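Deferrochelatase (Vibrio cholerae, PDB 5DE0) binds heme b and probably works as a peroxidase of the dye-decolorizing (DyP) family. Local coordinates at residues K6-E14 / F290-Q298; F81-A91 / L263-T274. All coordinates share one frame; numbering follows the deposited sequence.

Interaction 1: residues K6-E14 / F290-Q298; sequences KSQTAILPE and FAPSQVMLQ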
loop_
_atom_site.group_PDB
_atom_site.type_symbol
_atom_site.label_atom_id
_atom_site.label_comp_id
_atom_site.label_asym_id
_atom_site.label_seq_id
_atom_site.Cartn_x
_atom_site.Cartn_y
_atom_site.Cartn_z
ATOM N N LYS B 6 -10.829 -20.870 -22.253
ATOM C CA LYS B 6 -9.851 -20.488 -21.238
ATOM C C LYS B 6 -10.089 -19.084 -20.699
ATOM O O LYS B 6 -10.007 -18.100 -21.434
ATOM C CB LYS B 6 -8.431 -20.579 -21.798
ATOM C CG LYS B 6 -7.840 -21.973 -21.793
ATOM C CD LYS B 6 -6.376 -21.933 -22.189
ATOM C CE LYS B 6 -5.726 -23.292 -22.014
ATOM N NZ LYS B 6 -5.834 -23.773 -20.610
ATOM N N SER B 7 -10.376 -19.000 -19.406
ATOM C CA SER B 7 -10.532 -17.720 -18.728
ATOM C C SER B 7 -9.176 -17.077 -18.457
ATOM O O SER B 7 -8.137 -17.739 -18.529
ATOM C CB SER B 7 -11.293 -17.903 -17.415
ATOM O OG SER B 7 -10.640 -18.848 -16.582
ATOM N N GLN B 8 -9.185 -15.786 -18.141
ATOM C CA GLN B 8 -7.956 -15.096 -17.765
ATOM C C GLN B 8 -7.517 -15.565 -16.378
ATOM O O GLN B 8 -8.349 -15.852 -15.516
ATOM C CB GLN B 8 -8.146 -13.577 -17.816
ATOM C CG GLN B 8 -8.507 -13.070 -19.213
ATOM C CD GLN B 8 -8.541 -11.554 -19.321
ATOM O OE1 GLN B 8 -7.531 -10.884 -19.113
ATOM N NE2 GLN B 8 -9.705 -11.010 -19.660
ATOM N N THR B 9 -6.204 -15.641 -16.178
ATOM C CA THR B 9 -5.613 -16.361 -15.051
ATOM C C THR B 9 -6.002 -15.881 -13.651
ATOM O O THR B 9 -5.790 -16.595 -12.675
ATOM C CB THR B 9 -4.079 -16.319 -15.136
ATOM O OG1 THR B 9 -3.634 -14.958 -15.099
ATOM C CG2 THR B 9 -3.596 -16.978 -16.420
ATOM N N ALA B 10 -6.564 -14.682 -13.543
ATOM C CA ALA B 10 -6.849 -14.111 -12.229
ATOM C C ALA B 10 -8.167 -14.602 -11.630
ATOM O O ALA B 10 -8.338 -14.591 -10.413
ATOM C CB ALA B 10 -6.850 -12.588 -12.309
ATOM N N ILE B 11 -9.082 -15.045 -12.484
ATOM C CA ILE B 11 -10.461 -15.306 -12.074
ATOM C C ILE B 11 -10.649 -16.584 -11.253
ATOM O O ILE B 11 -11.105 -16.534 -10.110
ATOM C CB ILE B 11 -11.384 -15.375 -13.304
ATOM C CG1 ILE B 11 -11.236 -14.106 -14.146
ATOM C CG2 ILE B 11 -12.829 -15.569 -12.878
ATOM C CD1 ILE B 11 -12.096 -14.089 -15.386
ATOM N N LEU B 12 -10.301 -17.725 -11.839
ATOM C CA LEU B 12 -10.553 -19.027 -11.218
ATOM C C LEU B 12 -9.751 -19.338 -9.941
ATOM O O LEU B 12 -10.326 -19.841 -8.976
ATOM C CB LEU B 12 -10.321 -20.142 -12.245
ATOM C CG LEU B 12 -11.577 -20.716 -12.906
ATOM C CD1 LEU B 12 -12.473 -19.604 -13.424
ATOM C CD2 LEU B 12 -11.205 -21.675 -14.027
ATOM N N PRO B 13 -8.432 -19.063 -9.925
ATOM C CA PRO B 13 -7.694 -19.419 -8.705
ATOM C C PRO B 13 -8.127 -18.617 -7.482
ATOM O O PRO B 13 -8.735 -17.555 -7.619
ATOM C CB PRO B 13 -6.237 -19.091 -9.060
ATOM C CG PRO B 13 -6.201 -18.989 -10.538
ATOM C CD PRO B 13 -7.540 -18.493 -10.949
ATOM N N GLU B 14 -7.818 -19.137 -6.298
ATOM C CA GLU B 14 -8.058 -18.414 -5.058
ATOM C C GLU B 14 -7.185 -17.167 -5.024
ATOM O O GLU B 14 -6.055 -17.185 -5.512
ATOM C CB GLU B 14 -7.767 -19.302 -3.846
ATOM C CG GLU B 14 -8.703 -20.490 -3.699
ATOM C CD GLU B 14 -10.044 -20.106 -3.107
ATOM O OE1 GLU B 14 -10.149 -19.002 -2.530
ATOM O OE2 GLU B 14 -10.992 -20.911 -3.218
ATOM N N PHE B 290 -16.913 -6.680 -18.314
ATOM C CA PHE B 290 -16.871 -8.055 -18.776
ATOM C C PHE B 290 -15.432 -8.439 -19.091
ATOM O O PHE B 290 -14.782 -7.820 -19.935
ATOM C CB PHE B 290 -17.757 -8.265 -20.001
ATOM C CG PHE B 290 -17.824 -9.693 -20.457
ATOM C CD1 PHE B 290 -16.967 -10.170 -21.437
ATOM C CD2 PHE B 290 -18.750 -10.559 -19.905
ATOM C CE1 PHE B 290 -17.035 -11.487 -21.856
ATOM C CE2 PHE B 290 -18.824 -11.874 -20.318
ATOM C CZ PHE B 290 -17.966 -12.339 -21.296
ATOM N N ALA B 291 -14.936 -9.455 -18.399
ATOM C CA ALA B 291 -13.602 -9.967 -18.661
ATOM C C ALA B 291 -13.695 -11.107 -19.661
ATOM O O ALA B 291 -14.150 -12.198 -19.325
ATOM C CB ALA B 291 -12.937 -10.427 -17.377
ATOM N N PRO B 292 -13.259 -10.857 -20.905
ATOM C CA PRO B 292 -13.367 -11.886 -21.941
ATOM C C PRO B 292 -12.373 -13.019 -21.716
ATOM O O PRO B 292 -11.492 -12.901 -20.863
ATOM C CB PRO B 292 -13.044 -11.122 -23.228
ATOM C CG PRO B 292 -12.130 -10.035 -22.782
ATOM C CD PRO B 292 -12.589 -9.641 -21.403
ATOM N N SER B 293 -12.524 -14.105 -22.466
ATOM C CA SER B 293 -11.544 -15.182 -22.461
ATOM C C SER B 293 -10.203 -14.663 -22.974
ATOM O O SER B 293 -10.124 -13.560 -23.519
ATOM C CB SER B 293 -12.030 -16.351 -23.317
ATOM O OG SER B 293 -12.360 -15.909 -24.621
ATOM N N GLN B 294 -9.150 -15.453 -22.793
ATOM C CA GLN B 294 -7.823 -15.053 -23.243
ATOM C C GLN B 294 -7.795 -14.862 -24.755
ATOM O O GLN B 294 -7.146 -13.946 -25.264
ATOM C CB GLN B 294 -6.778 -16.088 -22.830
ATOM C CG GLN B 294 -6.784 -16.431 -21.351
ATOM C CD GLN B 294 -5.590 -17.275 -20.954
ATOM O OE1 GLN B 294 -4.562 -17.270 -21.630
ATOM N NE2 GLN B 294 -5.721 -18.009 -19.855
ATOM N N VAL B 295 -8.512 -15.729 -25.465
ATOM C CA VAL B 295 -8.557 -15.684 -26.921
ATOM C C VAL B 295 -9.246 -14.420 -27.425
ATOM O O VAL B 295 -8.699 -13.701 -28.260
ATOM C CB VAL B 295 -9.279 -16.915 -27.501
ATOM C CG1 VAL B 295 -9.431 -16.783 -29.009
ATOM C CG2 VAL B 295 -8.522 -18.186 -27.149
ATOM N N MET B 296 -10.443 -14.151 -26.912
ATOM C CA MET B 296 -11.199 -12.974 -27.329
ATOM C C MET B 296 -10.432 -11.691 -27.026
ATOM O O MET B 296 -10.443 -10.754 -27.823
ATOM C CB MET B 296 -12.571 -12.940 -26.652
ATOM C CG MET B 296 -13.349 -11.659 -26.921
ATOM S SD MET B 296 -15.057 -11.704 -26.348
ATOM C CE MET B 296 -15.753 -12.927 -27.453
ATOM N N LEU B 297 -9.759 -11.661 -25.880
ATOM C CA LEU B 297 -8.957 -10.509 -25.483
ATOM C C LEU B 297 -7.900 -10.179 -26.535
ATOM O O LEU B 297 -7.658 -9.013 -26.840
ATOM C CB LEU B 297 -8.289 -10.762 -24.130
ATOM C CG LEU B 297 -7.344 -9.666 -23.627
ATOM C CD1 LEU B 297 -8.082 -8.343 -23.483
ATOM C CD2 LEU B 297 -6.695 -10.069 -22.309
ATOM N N GLN B 298 -7.282 -11.215 -27.093
ATOM C CA GLN B 298 -6.248 -11.033 -28.105
ATOM C C GLN B 298 -6.847 -10.780 -29.487
ATOM O O GLN B 298 -6.136 -10.393 -30.415
ATOM C CB GLN B 298 -5.324 -12.253 -28.147
ATOM C CG GLN B 298 -4.603 -12.522 -26.837
ATOM C CD GLN B 298 -3.712 -11.371 -26.412
ATOM O OE1 GLN B 298 -2.983 -10.803 -27.226
ATOM N NE2 GLN B 298 -3.770 -11.017 -25.132
HETATM O O HOH W 1 -11.884 -14.579 -19.014
#
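Gln8 reaches across to the turn at Pro292 and Ser293, where strand 281-291 gives way to helix 294-299. From CB, chi1 of -61° sets CG beside the backbone N and anti to the carbonyl carbon, and the chain then runs extended. CG passes Pro292 O at 3.4 Å. CD comes 3.8 Å from Leu297 CD2, the methyl that also lies 3.4 Å from OE1. That oxygen finds its polar partner elsewhere, in the backbone N of Val60. NE2 sits 3.6 Å from Pro292 CD and donates to Pro292 O at 2.9 Å, the acceptor standing 17° out of the amide plane. Glutamine suits this buried place because one amide can accept from one strand and donate to the turn beside another.

Gln294 answers in the opposite direction. Its NE2 gives a nearly linear bond (172°) to Ser7 O at 2.8 Å, with the acceptor in its amide plane. Its backbone N donates to Lys6 O at 3.1 Å, so one of the N-H groups that a helix leaves without an internal acceptor in its first turn is used. Ser293, the N-cap, offers OG to Met296 N in a weak capping bond; Pro292, lacking an N-H, suits the turn between strand and helix.

Beside the polar pairs, Ile11 CD1 packs against the small Ala291 CB. The loop 6-14 thus runs past the start of helix 294-299 and lies against strand 57-62 through Thr9 and Ala10, and against strand 172-181 through Ile11, just before it enters strand 18-26.

Interaction 2: residues F81-A91 / L263-T274; sequences FPELGEGETHA and LESMYGVTDGKT. With HEM (protoporphyrin IX containing Fe), chain F.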
loop_
_atom_site.group_PDB
_atom_site.type_symbol
_atom_site.label_atom_id
_atom_site.label_comp_id
_atom_site.label_asym_id
_atom_site.label_seq_id
_atom_site.Cartn_x
_atom_site.Cartn_y
_atom_site.Cartn_z
ATOM N N PHE B 81 -23.126 0.506 -14.878
ATOM C CA PHE B 81 -23.427 0.338 -13.462
ATOM C C PHE B 81 -24.408 1.415 -13.012
ATOM O O PHE B 81 -24.057 2.593 -12.957
ATOM C CB PHE B 81 -22.139 0.401 -12.637
ATOM C CG PHE B 81 -22.313 0.025 -11.194
ATOM C CD1 PHE B 81 -22.660 0.978 -10.251
ATOM C CD2 PHE B 81 -22.105 -1.278 -10.775
ATOM C CE1 PHE B 81 -22.811 0.637 -8.921
ATOM C CE2 PHE B 81 -22.253 -1.627 -9.445
ATOM C CZ PHE B 81 -22.607 -0.668 -8.517
ATOM N N PRO B 82 -25.650 1.016 -12.694
ATOM C CA PRO B 82 -26.657 2.001 -12.291
ATOM C C PRO B 82 -26.454 2.472 -10.854
ATOM O O PRO B 82 -26.021 1.685 -10.014
ATOM C CB PRO B 82 -27.969 1.228 -12.433
ATOM C CG PRO B 82 -27.588 -0.182 -12.138
ATOM C CD PRO B 82 -26.179 -0.360 -12.659
ATOM N N GLU B 83 -26.755 3.737 -10.579
ATOM C CA GLU B 83 -26.699 4.245 -9.213
ATOM C C GLU B 83 -27.880 3.729 -8.400
ATOM O O GLU B 83 -29.009 3.688 -8.890
ATOM C CB GLU B 83 -26.680 5.773 -9.196
ATOM C CG GLU B 83 -25.352 6.382 -9.600
ATOM C CD GLU B 83 -25.181 7.795 -9.079
ATOM O OE1 GLU B 83 -26.033 8.239 -8.282
ATOM O OE2 GLU B 83 -24.195 8.458 -9.463
ATOM N N LEU B 84 -27.614 3.333 -7.159
ATOM C CA LEU B 84 -28.654 2.805 -6.284
ATOM C C LEU B 84 -28.653 3.512 -4.931
ATOM O O LEU B 84 -27.600 3.902 -4.423
ATOM C CB LEU B 84 -28.472 1.297 -6.084
ATOM C CG LEU B 84 -28.410 0.411 -7.332
ATOM C CD1 LEU B 84 -28.163 -1.039 -6.946
ATOM C CD2 LEU B 84 -29.682 0.538 -8.157
ATOM N N GLY B 85 -29.839 3.680 -4.354
ATOM C CA GLY B 85 -29.962 4.229 -3.016
ATOM C C GLY B 85 -29.874 5.740 -2.922
ATOM O O GLY B 85 -29.900 6.438 -3.937
ATOM N N GLU B 86 -29.763 6.242 -1.694
ATOM C CA GLU B 86 -29.766 7.679 -1.438
ATOM C C GLU B 86 -29.068 8.006 -0.117
ATOM O O GLU B 86 -29.212 7.279 0.866
ATOM C CB GLU B 86 -31.206 8.209 -1.428
ATOM C CG GLU B 86 -31.350 9.658 -0.985
ATOM C CD GLU B 86 -31.645 9.790 0.501
ATOM O OE1 GLU B 86 -31.787 10.936 0.986
ATOM O OE2 GLU B 86 -31.739 8.747 1.183
ATOM N N GLY B 87 -28.298 9.092 -0.107
ATOM C CA GLY B 87 -27.657 9.577 1.104
ATOM C C GLY B 87 -26.612 8.660 1.715
ATOM O O GLY B 87 -25.529 8.481 1.158
ATOM N N GLU B 88 -26.937 8.089 2.873
ATOM C CA GLU B 88 -25.996 7.273 3.633
ATOM C C GLU B 88 -25.953 5.835 3.121
ATOM O O GLU B 88 -25.094 5.051 3.519
ATOM C CB GLU B 88 -26.362 7.290 5.119
ATOM C CG GLU B 88 -26.573 8.683 5.694
ATOM C CD GLU B 88 -25.275 9.365 6.076
ATOM O OE1 GLU B 88 -24.539 8.809 6.916
ATOM O OE2 GLU B 88 -24.999 10.461 5.546
ATOM N N THR B 89 -26.889 5.496 2.239
ATOM C CA THR B 89 -26.938 4.171 1.634
ATOM C C THR B 89 -26.920 4.328 0.117
ATOM O O THR B 89 -27.898 4.027 -0.567
ATOM C CB THR B 89 -28.192 3.383 2.074
ATOM O OG1 THR B 89 -28.411 3.571 3.478
ATOM C CG2 THR B 89 -28.025 1.896 1.785
ATOM N N HIS B 90 -25.794 4.815 -0.398
ATOM C CA HIS B 90 -25.689 5.170 -1.810
ATOM C C HIS B 90 -24.612 4.365 -2.538
ATOM O O HIS B 90 -23.521 4.142 -2.010
ATOM C CB HIS B 90 -25.404 6.671 -1.950
ATOM C CG HIS B 90 -25.435 7.168 -3.363
ATOM N ND1 HIS B 90 -24.374 7.831 -3.942
ATOM C CD2 HIS B 90 -26.401 7.106 -4.310
ATOM C CE1 HIS B 90 -24.684 8.154 -5.186
ATOM N NE2 HIS B 90 -25.908 7.726 -5.434
ATOM N N ALA B 91 -24.934 3.934 -3.755
ATOM C CA ALA B 91 -23.992 3.201 -4.593
ATOM C C ALA B 91 -23.657 4.010 -5.842
ATOM O O ALA B 91 -24.359 3.922 -6.848
ATOM C CB ALA B 91 -24.557 1.833 -4.972
ATOM N N LEU B 263 -27.408 -6.353 -5.234
ATOM C CA LEU B 263 -27.274 -4.916 -5.014
ATOM C C LEU B 263 -28.628 -4.249 -4.772
ATOM O O LEU B 263 -28.752 -3.369 -3.920
ATOM C CB LEU B 263 -26.564 -4.259 -6.200
ATOM C CG LEU B 263 -25.056 -4.504 -6.292
ATOM C CD1 LEU B 263 -24.509 -4.015 -7.624
ATOM C CD2 LEU B 263 -24.333 -3.827 -5.137
ATOM N N GLU B 264 -29.639 -4.668 -5.525
ATOM C CA GLU B 264 -30.987 -4.139 -5.349
ATOM C C GLU B 264 -31.576 -4.586 -4.015
ATOM O O GLU B 264 -32.422 -3.902 -3.434
ATOM C CB GLU B 264 -31.893 -4.571 -6.504
ATOM C CG GLU B 264 -31.653 -3.802 -7.795
ATOM C CD GLU B 264 -32.485 -4.318 -8.950
ATOM O OE1 GLU B 264 -33.133 -5.375 -8.798
ATOM O OE2 GLU B 264 -32.491 -3.662 -10.013
ATOM N N SER B 265 -31.119 -5.738 -3.536
ATOM C CA SER B 265 -31.537 -6.248 -2.236
ATOM C C SER B 265 -30.830 -5.499 -1.111
ATOM O O SER B 265 -31.419 -5.225 -0.066
ATOM C CB SER B 265 -31.255 -7.748 -2.134
ATOM O OG SER B 265 -31.587 -8.248 -0.852
ATOM N N MET B 266 -29.564 -5.162 -1.337
ATOM C CA MET B 266 -28.756 -4.478 -0.331
ATOM C C MET B 266 -29.152 -3.017 -0.165
ATOM O O MET B 266 -29.161 -2.492 0.947
ATOM C CB MET B 266 -27.269 -4.564 -0.687
ATOM C CG MET B 266 -26.630 -5.915 -0.414
ATOM S SD MET B 266 -24.909 -5.959 -0.940
ATOM C CE MET B 266 -24.242 -4.572 -0.024
ATOM N N TYR B 267 -29.485 -2.365 -1.275
ATOM C CA TYR B 267 -29.725 -0.928 -1.260
ATOM C C TYR B 267 -31.209 -0.565 -1.265
ATOM O O TYR B 267 -31.587 0.536 -1.662
ATOM C CB TYR B 267 -29.010 -0.270 -2.444
ATOM C CG TYR B 267 -27.517 -0.131 -2.232
ATOM C CD1 TYR B 267 -26.979 1.043 -1.716
ATOM C CD2 TYR B 267 -26.648 -1.174 -2.531
ATOM C CE1 TYR B 267 -25.618 1.178 -1.513
ATOM C CE2 TYR B 267 -25.282 -1.046 -2.328
ATOM C CZ TYR B 267 -24.774 0.132 -1.819
ATOM O OH TYR B 267 -23.421 0.267 -1.617
ATOM N N GLY B 268 -32.042 -1.499 -0.817
ATOM C CA GLY B 268 -33.447 -1.223 -0.569
ATOM C C GLY B 268 -34.351 -1.068 -1.779
ATOM O O GLY B 268 -35.431 -0.489 -1.673
ATOM N N VAL B 269 -33.923 -1.585 -2.926
ATOM C CA VAL B 269 -34.745 -1.531 -4.132
ATOM C C VAL B 269 -35.772 -2.660 -4.136
ATOM O O VAL B 269 -36.915 -2.475 -4.558
ATOM C CB VAL B 269 -33.885 -1.615 -5.407
ATOM C CG1 VAL B 269 -34.767 -1.674 -6.649
ATOM C CG2 VAL B 269 -32.933 -0.433 -5.483
ATOM N N THR B 270 -35.363 -3.825 -3.644
ATOM C CA THR B 270 -36.218 -5.007 -3.654
ATOM C C THR B 270 -37.270 -4.979 -2.543
ATOM O O THR B 270 -38.470 -5.015 -2.814
ATOM C CB THR B 270 -35.386 -6.296 -3.518
ATOM O OG1 THR B 270 -34.306 -6.274 -4.460
ATOM C CG2 THR B 270 -36.254 -7.521 -3.768
ATOM N N ASP B 271 -36.809 -4.912 -1.297
ATOM C CA ASP B 271 -37.686 -5.011 -0.133
ATOM C C ASP B 271 -38.056 -3.655 0.451
ATOM O O ASP B 271 -39.102 -3.508 1.085
ATOM C CB ASP B 271 -37.023 -5.858 0.957
ATOM C CG ASP B 271 -36.960 -7.327 0.598
ATOM O OD1 ASP B 271 -36.626 -8.139 1.485
ATOM O OD2 ASP B 271 -37.251 -7.668 -0.567
ATOM N N GLY B 272 -37.192 -2.670 0.242
ATOM C CA GLY B 272 -37.343 -1.384 0.894
ATOM C C GLY B 272 -36.419 -1.308 2.094
ATOM O O GLY B 272 -36.194 -0.233 2.653
ATOM N N LYS B 273 -35.885 -2.458 2.493
ATOM C CA LYS B 273 -34.916 -2.510 3.581
ATOM C C LYS B 273 -33.486 -2.478 3.055
ATOM O O LYS B 273 -33.165 -3.133 2.062
ATOM C CB LYS B 273 -35.119 -3.763 4.435
ATOM C CG LYS B 273 -36.122 -3.603 5.557
ATOM C CD LYS B 273 -37.535 -3.838 5.073
ATOM C CE LYS B 273 -38.506 -3.848 6.238
ATOM N NZ LYS B 273 -39.760 -4.561 5.891
ATOM N N THR B 274 -32.633 -1.718 3.731
ATOM C CA THR B 274 -31.232 -1.625 3.355
ATOM C C THR B 274 -30.384 -2.573 4.188
ATOM O O THR B 274 -30.811 -3.048 5.241
ATOM C CB THR B 274 -30.694 -0.197 3.521
ATOM O OG1 THR B 274 -30.817 0.201 4.891
ATOM C CG2 THR B 274 -31.468 0.771 2.640
HETATM C CHA HEM F . -20.767 -13.032 2.354
HETATM C CHB HEM F . -21.864 -10.672 -1.740
HETATM C CHC HEM F . -20.189 -6.517 0.158
HETATM C CHD HEM F . -18.330 -9.053 3.850
HETATM C C1A HEM F . -21.214 -12.757 1.080
HETATM C C2A HEM F . -21.812 -13.703 0.158
HETATM C C3A HEM F . -22.111 -13.051 -0.970
HETATM C C4A HEM F . -21.716 -11.668 -0.804
HETATM C CMA HEM F . -22.763 -13.646 -2.237
HETATM C CAA HEM F . -22.057 -15.201 0.442
HETATM C CBA HEM F . -23.540 -15.405 0.747
HETATM C CGA HEM F . -23.784 -16.821 1.188
HETATM O O1A HEM F . -23.504 -17.135 2.373
HETATM O O2A HEM F . -24.263 -17.630 0.354
HETATM C C1B HEM F . -21.586 -9.337 -1.548
HETATM C C2B HEM F . -21.993 -8.263 -2.426
HETATM C C3B HEM F . -21.538 -7.115 -1.925
HETATM C C4B HEM F . -20.822 -7.410 -0.689
HETATM C CMB HEM F . -22.805 -8.414 -3.733
HETATM C CAB HEM F . -21.783 -5.749 -2.604
HETATM C CBB HEM F . -21.279 -4.613 -2.125
HETATM C C1C HEM F . -19.504 -6.838 1.312
HETATM C C2C HEM F . -18.764 -5.920 2.160
HETATM C C3C HEM F . -18.249 -6.631 3.182
HETATM C C4C HEM F . -18.656 -8.012 3.008
HETATM C CMC HEM F . -18.625 -4.406 1.878
HETATM C CAC HEM F . -17.382 -6.180 4.384
HETATM C CBC HEM F . -17.071 -4.912 4.669
HETATM C C1D HEM F . -18.897 -10.310 3.868
HETATM C C2D HEM F . -18.849 -11.231 4.980
HETATM C C3D HEM F . -19.609 -12.479 4.512
HETATM C C4D HEM F . -20.041 -12.184 3.164
HETATM C CMD HEM F . -18.175 -11.014 6.352
HETATM C CAD HEM F . -19.863 -13.768 5.319
HETATM C CBD HEM F . -18.705 -14.745 5.148
HETATM C CGD HEM F . -18.622 -15.199 3.714
HETATM O O1D HEM F . -17.786 -14.641 2.957
HETATM O O2D HEM F . -19.386 -16.120 3.325
HETATM N NA HEM F . -21.172 -11.525 0.459
HETATM N NB HEM F . -20.876 -8.782 -0.499
HETATM N NC HEM F . -19.417 -8.102 1.864
HETATM N ND HEM F . -19.603 -10.906 2.828
HETATM FE FE HEM F . -20.333 -9.816 1.221
HETATM O O HOH W 2 -22.647 2.555 -0.197
#
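A chi1 of -76° holds the Tyr267 ring beside its own backbone N, anti to the carbonyl carbon, and aims it at the hairpin formed by strands 84-86 and 89-91. Leu84 has the same kind of first torsion (-55°), which carries its branch to the end of helix 257-266: CD1 lies 3.7 Å from Leu263 CB.

The hairpin holds the tyrosine at several points. Ala91 CB rests over one face, 3.8 Å from the ring centroid and 21° off the normal, a CH-pi contact for which a small methyl is well matched. Thr89 O meets the edge at CD1, 3.3 Å away. Thr89 CG2 touches the same ring carbon and also Thr274 CG2 at 3.7 Å. Gly87 occupies the second position of the type II' turn, whose positive phi glycine adopts easily. On the far side of the hairpin, His90 donates to Glu83.

One residue back in the helix, the Met266 side chain extends to the heme: SD lies over one face of the porphyrin, 3.5 Å from vinyl carbon CAB, and its polarisable thioether suits that flat surface.

With no direct hydrogen bond across, the contact depends on shape and apolar burial. Its polar link is a water that donates to His90 O (2.6 Å) and also bonds to Tyr267 OH (2.8 Å), giving the buried phenol a polar partner in an otherwise largely apolar contact.

Both contacts join the N-terminal family region to the C-terminal one, at places whose centres are 30 Å apart, on opposite sides of the chain's centre; their nearest atoms are about 10 Å apart. Along the chain the order is 6-14, 81-91, 263-274, 290-298, so interaction 1 brings together the outer pair and interaction 2 the inner. Helix 257-266, used by interaction 2, is followed directly by strand 281-291, which leads into interaction 1. Each region has a four-stranded antiparallel sheet of order 2-3-1-4, consistent with the paired ferredoxin-like halves of DyP peroxidases. The two halves are therefore tied at separate places, with interaction 2 alone reaching the heme.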